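Local coordinates for protein putative branched-chain amino acid aminotransferase IlvE (Streptococcus mutans, PDB 4DQN) that probably transfers amino groups between branched-chain amino acids and 2-oxoglutarate, using pyridoxal 5'-phosphate as cofactor, at residues His219-Glu223 and Asp272-Leu278; Lys20-Arg24 and Ala113-Tyr117. One frame throughout, in Å; residues are numbered along the deposited sequence.

Interaction 1 (His219-Glu223 and Asp272-Leu278); sequences HTKIE and DVCVDEL
Lys221 and Cys274 face each other as a non-hydrogen-bonded antiparallel pair, and backbone bonds on both sides of them make a single beta bridge. Val275 N donates to Thr220 O (2.9 Å), and Ile222 N donates to Val273 O. The two bonds are both nearly linear at the hydrogen, but their acceptors are met differently: Ile222 N lies almost straight out from the Val273 carbonyl, whereas Val275 N is tilted 32° from the carbonyl plane of Thr220. The same two oxygens also take CA-H...O contacts, one from Cys274 and a closer one from Lys221, whose CA is 3.2 Å from Val273 O. In place of a direct return bond from Val273 N to Ile222 O, one water joins the two segments, donating to Ile222 O and accepting from Val273 N.

Apolar contacts centre on Ile222. With chi2 at 179° its side chain runs out extended, laying CG1 3.9 Å from Val275 CG1. Its CD1 touches both Val273 CG1 (4.0 Å) and Leu278 CD2 (4.2 Å), which lie roughly at right angles round it. Val275 CG2 presses on Thr220 O at 3.2 Å, a tight fit. The bent Lys221 chain rests its CD on Asp272 CB, but their charged ends stay apart.

The 272-278 segment is shaped by a type I turn from Cys274 to Glu277. Glu277 also folds back, its OE2 accepting Cys274 N from above the carboxylate plane, 3.1 Å away.

Around the bridge, Asp215 OD1 receives the amides of both Thr220 and Lys221. The Ile222 side chain settles on Ile212 and Leu214 of strand 211-214 and, with Val273, on Phe230 of strand 228-234, so the loop between strands 267-270 and 281-288 is fastened beside strand 222-225.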
ATOM      1  N   HIS A 219       7.150   3.046  20.272  1.00 39.59           N
ATOM      2  CA  HIS A 219       5.830   3.462  20.755  1.00 40.01           C
ATOM      3  C   HIS A 219       5.930   4.320  22.015  1.00 41.50           C
ATOM      4  O   HIS A 219       5.307   4.023  23.036  1.00 37.36           O
ATOM      5  CB  HIS A 219       4.907   2.252  20.970  1.00 37.88           C
ATOM      6  CG  HIS A 219       4.293   1.739  19.704  1.00 40.70           C
ATOM      7  ND1 HIS A 219       2.943   1.840  19.432  1.00 41.18           N
ATOM      8  CD2 HIS A 219       4.848   1.140  18.622  1.00 40.25           C
ATOM      9  CE1 HIS A 219       2.695   1.324  18.242  1.00 40.57           C
ATOM     10  NE2 HIS A 219       3.834   0.894  17.726  1.00 39.23           N
ATOM     11  N   THR A 220       6.724   5.385  21.932  1.00 35.95           N
ATOM     12  CA  THR A 220       6.872   6.297  23.058  1.00 38.00           C
ATOM     13  C   THR A 220       6.722   7.767  22.635  1.00 40.72           C
ATOM     14  O   THR A 220       6.596   8.662  23.478  1.00 39.13           O
ATOM     15  CB  THR A 220       8.224   6.082  23.742  1.00 43.76           C
ATOM     16  OG1 THR A 220       8.237   6.769  25.000  1.00 56.95           O
ATOM     17  CG2 THR A 220       9.334   6.609  22.865  1.00 39.47           C
ATOM     18  N   LYS A 221       6.724   8.003  21.323  1.00 37.77           N
ATOM     19  CA  LYS A 221       6.657   9.356  20.776  1.00 37.34           C
ATOM     20  C   LYS A 221       5.534   9.437  19.751  1.00 39.95           C
ATOM     21  O   LYS A 221       5.272   8.471  19.027  1.00 36.84           O
ATOM     22  CB  LYS A 221       7.979   9.706  20.099  1.00 41.33           C
ATOM     23  CG  LYS A 221       9.194   9.605  21.001  1.00 43.59           C
ATOM     24  CD  LYS A 221      10.484   9.691  20.192  1.00 47.72           C
ATOM     25  CE  LYS A 221      10.510   8.602  19.127  1.00 51.99           C
ATOM     26  NZ  LYS A 221      11.691   8.691  18.224  1.00 56.22           N
ATOM     27  N   ILE A 222       4.871  10.585  19.690  1.00 37.15           N
ATOM     28  CA  ILE A 222       3.768  10.784  18.757  1.00 36.54           C
ATOM     29  C   ILE A 222       4.287  10.950  17.337  1.00 38.95           C
ATOM     30  O   ILE A 222       5.268  11.662  17.099  1.00 36.67           O
ATOM     31  CB  ILE A 222       2.918  12.016  19.149  1.00 37.37           C
ATOM     32  CG1 ILE A 222       2.164  11.742  20.452  1.00 38.71           C
ATOM     33  CG2 ILE A 222       1.925  12.369  18.050  1.00 34.86           C
ATOM     34  CD1 ILE A 222       1.310  12.923  20.921  1.00 38.40           C
ATOM     35  N   GLU A 223       3.633  10.278  16.395  1.00 35.49           N
ATOM     36  CA  GLU A 223       3.971  10.413  14.988  1.00 36.28           C
ATOM     37  C   GLU A 223       2.990  11.342  14.298  1.00 39.66           C
ATOM     38  O   GLU A 223       3.349  12.441  13.854  1.00 43.52           O
ATOM     39  CB  GLU A 223       3.914   9.052  14.305  1.00 42.03           C
ATOM     40  CG  GLU A 223       4.998   8.106  14.750  1.00 43.30           C
ATOM     41  CD  GLU A 223       6.127   8.012  13.763  1.00 43.89           C
ATOM     42  OE1 GLU A 223       5.890   7.537  12.632  1.00 42.16           O
ATOM     43  OE2 GLU A 223       7.253   8.416  14.117  1.00 46.32           O
ATOM     44  N   ASP A 272      10.882  15.803  19.109  1.00 44.54           N
ATOM     45  CA  ASP A 272      10.061  14.680  19.526  1.00 42.52           C
ATOM     46  C   ASP A 272       9.052  15.092  20.603  1.00 42.69           C
ATOM     47  O   ASP A 272       9.262  16.061  21.350  1.00 38.74           O
ATOM     48  CB  ASP A 272      10.878  13.428  19.872  1.00 51.07           C
ATOM     49  CG  ASP A 272      11.925  13.682  20.915  1.00 50.52           C
ATOM     50  OD1 ASP A 272      11.663  14.487  21.835  1.00 56.09           O
ATOM     51  OD2 ASP A 272      13.010  13.064  20.814  1.00 47.88           O
ATOM     52  N   VAL A 273       7.926  14.392  20.615  1.00 34.58           N
ATOM     53  CA  VAL A 273       6.830  14.669  21.528  1.00 37.42           C
ATOM     54  C   VAL A 273       6.538  13.354  22.234  1.00 36.04           C
ATOM     55  O   VAL A 273       6.048  12.416  21.611  1.00 33.83           O
ATOM     56  CB  VAL A 273       5.572  15.136  20.757  1.00 38.09           C
ATOM     57  CG1 VAL A 273       4.376  15.293  21.699  1.00 33.83           C
ATOM     58  CG2 VAL A 273       5.845  16.444  20.005  1.00 33.91           C
ATOM     59  N   CYS A 274       6.868  13.266  23.518  1.00 33.61           N
ATOM     60  CA  CYS A 274       6.740  11.998  24.232  1.00 41.09           C
ATOM     61  C   CYS A 274       5.344  11.847  24.796  1.00 36.09           C
ATOM     62  O   CYS A 274       4.784  12.806  25.326  1.00 35.59           O
ATOM     63  CB  CYS A 274       7.775  11.897  25.351  1.00 41.07           C
ATOM     64  SG  CYS A 274       9.462  12.094  24.746  1.00 52.67           S
ATOM     65  N   VAL A 275       4.779  10.644  24.686  1.00 36.97           N
ATOM     66  CA  VAL A 275       3.415  10.414  25.164  1.00 36.66           C
ATOM     67  C   VAL A 275       3.301  10.503  26.671  1.00 41.05           C
ATOM     68  O   VAL A 275       2.188  10.509  27.214  1.00 39.89           O
ATOM     69  CB  VAL A 275       2.847   9.044  24.737  1.00 42.04           C
ATOM     70  CG1 VAL A 275       2.359   9.103  23.323  1.00 41.93           C
ATOM     71  CG2 VAL A 275       3.868   7.911  24.953  1.00 38.36           C
ATOM     72  N   ASP A 276       4.443  10.550  27.347  1.00 37.37           N
ATOM     73  CA  ASP A 276       4.443  10.595  28.805  1.00 42.65           C
ATOM     74  C   ASP A 276       4.545  12.023  29.318  1.00 44.11           C
ATOM     75  O   ASP A 276       4.511  12.255  30.527  1.00 47.66           O
ATOM     76  CB  ASP A 276       5.582   9.749  29.370  1.00 43.45           C
ATOM     77  CG  ASP A 276       5.484   8.301  28.953  1.00 52.46           C
ATOM     78  OD1 ASP A 276       4.588   7.591  29.469  1.00 55.96           O
ATOM     79  OD2 ASP A 276       6.304   7.869  28.109  1.00 57.93           O
ATOM     80  N   GLU A 277       4.654  12.974  28.393  1.00 44.42           N
ATOM     81  CA  GLU A 277       4.813  14.389  28.743  1.00 45.73           C
ATOM     82  C   GLU A 277       3.695  15.252  28.147  1.00 45.40           C
ATOM     83  O   GLU A 277       3.941  16.385  27.751  1.00 45.75           O
ATOM     84  CB  GLU A 277       6.185  14.914  28.263  1.00 45.72           C
ATOM     85  CG  GLU A 277       6.344  14.916  26.725  1.00 49.73           C
ATOM     86  CD  GLU A 277       7.645  15.523  26.224  1.00 51.91           C
ATOM     87  OE1 GLU A 277       8.588  15.692  27.045  1.00 51.09           O
ATOM     88  OE2 GLU A 277       7.717  15.819  24.996  1.00 40.62           O
ATOM     89  N   LEU A 278       2.470  14.734  28.085  1.00 43.08           N
ATOM     90  CA  LEU A 278       1.376  15.483  27.454  1.00 42.55           C
ATOM     91  C   LEU A 278       1.023  16.785  28.185  1.00 42.44           C
ATOM     92  O   LEU A 278       0.549  17.738  27.563  1.00 42.83           O
ATOM     93  CB  LEU A 278       0.130  14.608  27.273  1.00 38.91           C
ATOM     94  CG  LEU A 278       0.277  13.419  26.321  1.00 40.09           C
ATOM     95  CD1 LEU A 278      -1.024  12.648  26.200  1.00 40.13           C
ATOM     96  CD2 LEU A 278       0.738  13.881  24.959  1.00 39.84           C
TER
HETATM   97  O   HOH W   1       7.579  12.689  18.454  1.00 37.55           O

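Interaction 2 (Lys20-Arg24 and Ala113-Tyr117)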
ATOM      1  N   LYS A  20     -18.187  14.224  -9.165  1.00 28.78           N
ATOM      2  CA  LYS A  20     -17.691  14.109 -10.537  1.00 29.61           C
ATOM      3  C   LYS A  20     -17.874  15.418 -11.300  1.00 31.36           C
ATOM      4  O   LYS A  20     -18.972  15.728 -11.761  1.00 30.54           O
ATOM      5  CB  LYS A  20     -18.413  12.974 -11.262  1.00 27.74           C
ATOM      6  CG  LYS A  20     -17.877  12.690 -12.660  1.00 31.53           C
ATOM      7  CD  LYS A  20     -18.699  11.579 -13.319  1.00 37.03           C
ATOM      8  CE  LYS A  20     -18.589  11.660 -14.832  1.00 43.51           C
ATOM      9  NZ  LYS A  20     -19.839  11.169 -15.494  1.00 58.80           N
ATOM     10  N   LEU A  21     -16.796  16.183 -11.432  1.00 27.68           N
ATOM     11  CA  LEU A  21     -16.842  17.475 -12.114  1.00 28.20           C
ATOM     12  C   LEU A  21     -16.630  17.293 -13.622  1.00 28.59           C
ATOM     13  O   LEU A  21     -16.164  16.239 -14.055  1.00 28.08           O
ATOM     14  CB  LEU A  21     -15.799  18.433 -11.509  1.00 26.49           C
ATOM     15  CG  LEU A  21     -16.312  19.389 -10.415  1.00 30.20           C
ATOM     16  CD1 LEU A  21     -17.088  18.642  -9.361  1.00 28.26           C
ATOM     17  CD2 LEU A  21     -15.169  20.164  -9.759  1.00 25.92           C
ATOM     18  N   PRO A  22     -17.003  18.298 -14.435  1.00 27.99           N
ATOM     19  CA  PRO A  22     -16.895  18.107 -15.892  1.00 31.90           C
ATOM     20  C   PRO A  22     -15.501  17.758 -16.437  1.00 30.59           C
ATOM     21  O   PRO A  22     -15.436  16.930 -17.348  1.00 28.69           O
ATOM     22  CB  PRO A  22     -17.346  19.460 -16.459  1.00 32.45           C
ATOM     23  CG  PRO A  22     -18.264  20.013 -15.420  1.00 36.97           C
ATOM     24  CD  PRO A  22     -17.691  19.558 -14.096  1.00 34.90           C
ATOM     25  N   PHE A  23     -14.422  18.345 -15.915  1.00 26.91           N
ATOM     26  CA  PHE A  23     -13.096  18.124 -16.506  1.00 28.61           C
ATOM     27  C   PHE A  23     -12.045  17.689 -15.488  1.00 28.47           C
ATOM     28  O   PHE A  23     -12.057  18.168 -14.353  1.00 25.88           O
ATOM     29  CB  PHE A  23     -12.612  19.405 -17.204  1.00 30.20           C
ATOM     30  CG  PHE A  23     -13.511  19.851 -18.311  1.00 32.62           C
ATOM     31  CD1 PHE A  23     -13.461  19.226 -19.554  1.00 32.45           C
ATOM     32  CD2 PHE A  23     -14.424  20.872 -18.107  1.00 34.15           C
ATOM     33  CE1 PHE A  23     -14.311  19.620 -20.577  1.00 35.50           C
ATOM     34  CE2 PHE A  23     -15.273  21.274 -19.125  1.00 33.81           C
ATOM     35  CZ  PHE A  23     -15.219  20.645 -20.359  1.00 35.13           C
ATOM     36  N   ARG A  24     -11.162  16.766 -15.886  1.00 25.88           N
ATOM     37  CA  ARG A  24      -9.940  16.475 -15.123  1.00 28.53           C
ATOM     38  C   ARG A  24      -8.791  16.568 -16.075  1.00 25.31           C
ATOM     39  O   ARG A  24      -8.969  16.389 -17.283  1.00 24.96           O
ATOM     40  CB  ARG A  24      -9.852  15.034 -14.616  1.00 29.95           C
ATOM     41  CG  ARG A  24     -11.004  14.469 -13.921  1.00 40.62           C
ATOM     42  CD  ARG A  24     -11.692  13.457 -14.794  1.00 29.07           C
ATOM     43  NE  ARG A  24     -12.808  14.118 -15.403  1.00 39.34           N
ATOM     44  CZ  ARG A  24     -13.881  14.499 -14.736  1.00 30.90           C
ATOM     45  NH1 ARG A  24     -14.015  14.252 -13.427  1.00 28.24           N
ATOM     46  NH2 ARG A  24     -14.835  15.109 -15.402  1.00 34.68           N
ATOM     47  N   ALA A 113     -10.779  25.101 -15.625  1.00 26.69           N
ATOM     48  CA  ALA A 113     -11.785  24.378 -16.404  1.00 25.17           C
ATOM     49  C   ALA A 113     -13.064  24.147 -15.603  1.00 29.80           C
ATOM     50  O   ALA A 113     -14.142  23.942 -16.171  1.00 28.59           O
ATOM     51  CB  ALA A 113     -11.221  23.045 -16.919  1.00 28.78           C
ATOM     52  N   ASN A 114     -12.932  24.171 -14.279  1.00 27.69           N
ATOM     53  CA  ASN A 114     -14.058  23.932 -13.373  1.00 27.25           C
ATOM     54  C   ASN A 114     -14.292  25.121 -12.442  1.00 30.47           C
ATOM     55  O   ASN A 114     -14.766  24.942 -11.319  1.00 28.56           O
ATOM     56  CB  ASN A 114     -13.784  22.691 -12.504  1.00 28.92           C
ATOM     57  CG  ASN A 114     -13.654  21.418 -13.319  1.00 28.78           C
ATOM     58  OD1 ASN A 114     -14.650  20.875 -13.791  1.00 28.37           O
ATOM     59  ND2 ASN A 114     -12.428  20.922 -13.466  1.00 27.92           N
ATOM     60  N   GLU A 115     -13.985  26.333 -12.899  1.00 29.29           N
ATOM     61  CA  GLU A 115     -13.957  27.488 -11.991  1.00 30.51           C
ATOM     62  C   GLU A 115     -15.301  27.797 -11.362  1.00 31.20           C
ATOM     63  O   GLU A 115     -15.378  28.365 -10.262  1.00 32.55           O
ATOM     64  CB  GLU A 115     -13.374  28.740 -12.674  1.00 34.54           C
ATOM     65  CG  GLU A 115     -12.890  29.785 -11.648  1.00 40.26           C
ATOM     66  CD  GLU A 115     -11.959  30.854 -12.216  1.00 50.68           C
ATOM     67  OE1 GLU A 115     -10.949  30.505 -12.876  1.00 49.75           O
ATOM     68  OE2 GLU A 115     -12.227  32.055 -11.976  1.00 57.06           O
ATOM     69  N   GLU A 116     -16.371  27.405 -12.035  1.00 29.84           N
ATOM     70  CA  GLU A 116     -17.692  27.690 -11.505  1.00 35.28           C
ATOM     71  C   GLU A 116     -17.989  26.791 -10.298  1.00 35.33           C
ATOM     72  O   GLU A 116     -18.965  27.006  -9.573  1.00 32.03           O
ATOM     73  CB  GLU A 116     -18.753  27.578 -12.610  1.00 36.13           C
ATOM     74  CG  GLU A 116     -19.011  26.151 -13.130  1.00 41.93           C
ATOM     75  CD  GLU A 116     -17.943  25.609 -14.100  1.00 42.90           C
ATOM     76  OE1 GLU A 116     -16.864  26.225 -14.274  1.00 40.56           O
ATOM     77  OE2 GLU A 116     -18.196  24.536 -14.697  1.00 48.83           O
ATOM     78  N   TYR A 117     -17.132  25.796 -10.055  1.00 32.54           N
ATOM     79  CA  TYR A 117     -17.298  24.945  -8.869  1.00 30.55           C
ATOM     80  C   TYR A 117     -16.453  25.399  -7.679  1.00 29.45           C
ATOM     81  O   TYR A 117     -16.555  24.836  -6.582  1.00 30.57           O
ATOM     82  CB  TYR A 117     -16.992  23.472  -9.195  1.00 29.57           C
ATOM     83  CG  TYR A 117     -18.004  22.842 -10.114  1.00 28.88           C
ATOM     84  CD1 TYR A 117     -17.852  22.912 -11.492  1.00 32.52           C
ATOM     85  CD2 TYR A 117     -19.112  22.181  -9.605  1.00 31.91           C
ATOM     86  CE1 TYR A 117     -18.775  22.350 -12.337  1.00 32.13           C
ATOM     87  CE2 TYR A 117     -20.042  21.606 -10.447  1.00 34.14           C
ATOM     88  CZ  TYR A 117     -19.862  21.701 -11.814  1.00 37.48           C
ATOM     89  OH  TYR A 117     -20.773  21.136 -12.675  1.00 43.85           O
TER
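Asn114 grips the backbone of Phe23 with both ends of its side-chain amide. ND2 donates to Phe23 O at 2.9 Å, with that oxygen lying close to the amide plane, while OD1 receives a weak bond from Phe23 N (3.3 Å). The amide thus does for one residue of the incoming chain what a neighbouring strand would do, reading its N-H and C=O together. OD1 also lies against Pro22 CD at 3.3 Å.

Beside the amide, Leu21 and Tyr117 make a CH-pi contact: Leu21 CG sits over one face of the ring, 3.9 Å from the centroid and 14° off the normal. Leu21 CD2 reaches on to Tyr117 CB, and Pro22 CD comes to 3.5 Å from Tyr117 CE1. On the far flank of Asn114, Phe23 CB meets Ala113 CB at 3.9 Å.

All this happens where helix 100-113 ends, in the smaller, N-terminal domain of the class IV aminotransferase fold: Asn114 is the first residue to leave the helical path. Its ND2 makes a second bond, back to Val110 O, which fixes how the amide is turned. Tyr117 is positioned by the 3-10 turn that follows, in which its N donates to Asn114 O (2.8 Å).

Further out, Leu21 and Tyr117 both rest on Leu127 of strand 126-136, and Leu21 also touches Ala154 and Pro156 of strand 147-157. Arg24, opening strand 24-30, is modelled in a salt bridge through NH1 with Glu49 of the second subunit, though its guanidinium placement is doubtful.

In the fold
From the N terminus, the chain passes through 20-24 and enters strand 24-30. It then runs through 88 residues, including strand 59-68 and helices 79-92 and 100-113, before 113-117 closes interaction 2 and joins the entry to the seven-stranded antiparallel sheet to the end of a helix. Interaction 1 opens only after that loop is shut. It encloses 48 residues, among them strand 228-234 and helix 251-262, and joins the loop leading into strand 222-225 to the loop between strands 267-270 and 281-288. The contacts therefore follow in series, neither nested nor crossed. Their centres are about 43 Å apart on opposite sides of the chain's centre, one by the antiparallel sheet, the other by the mixed sheet.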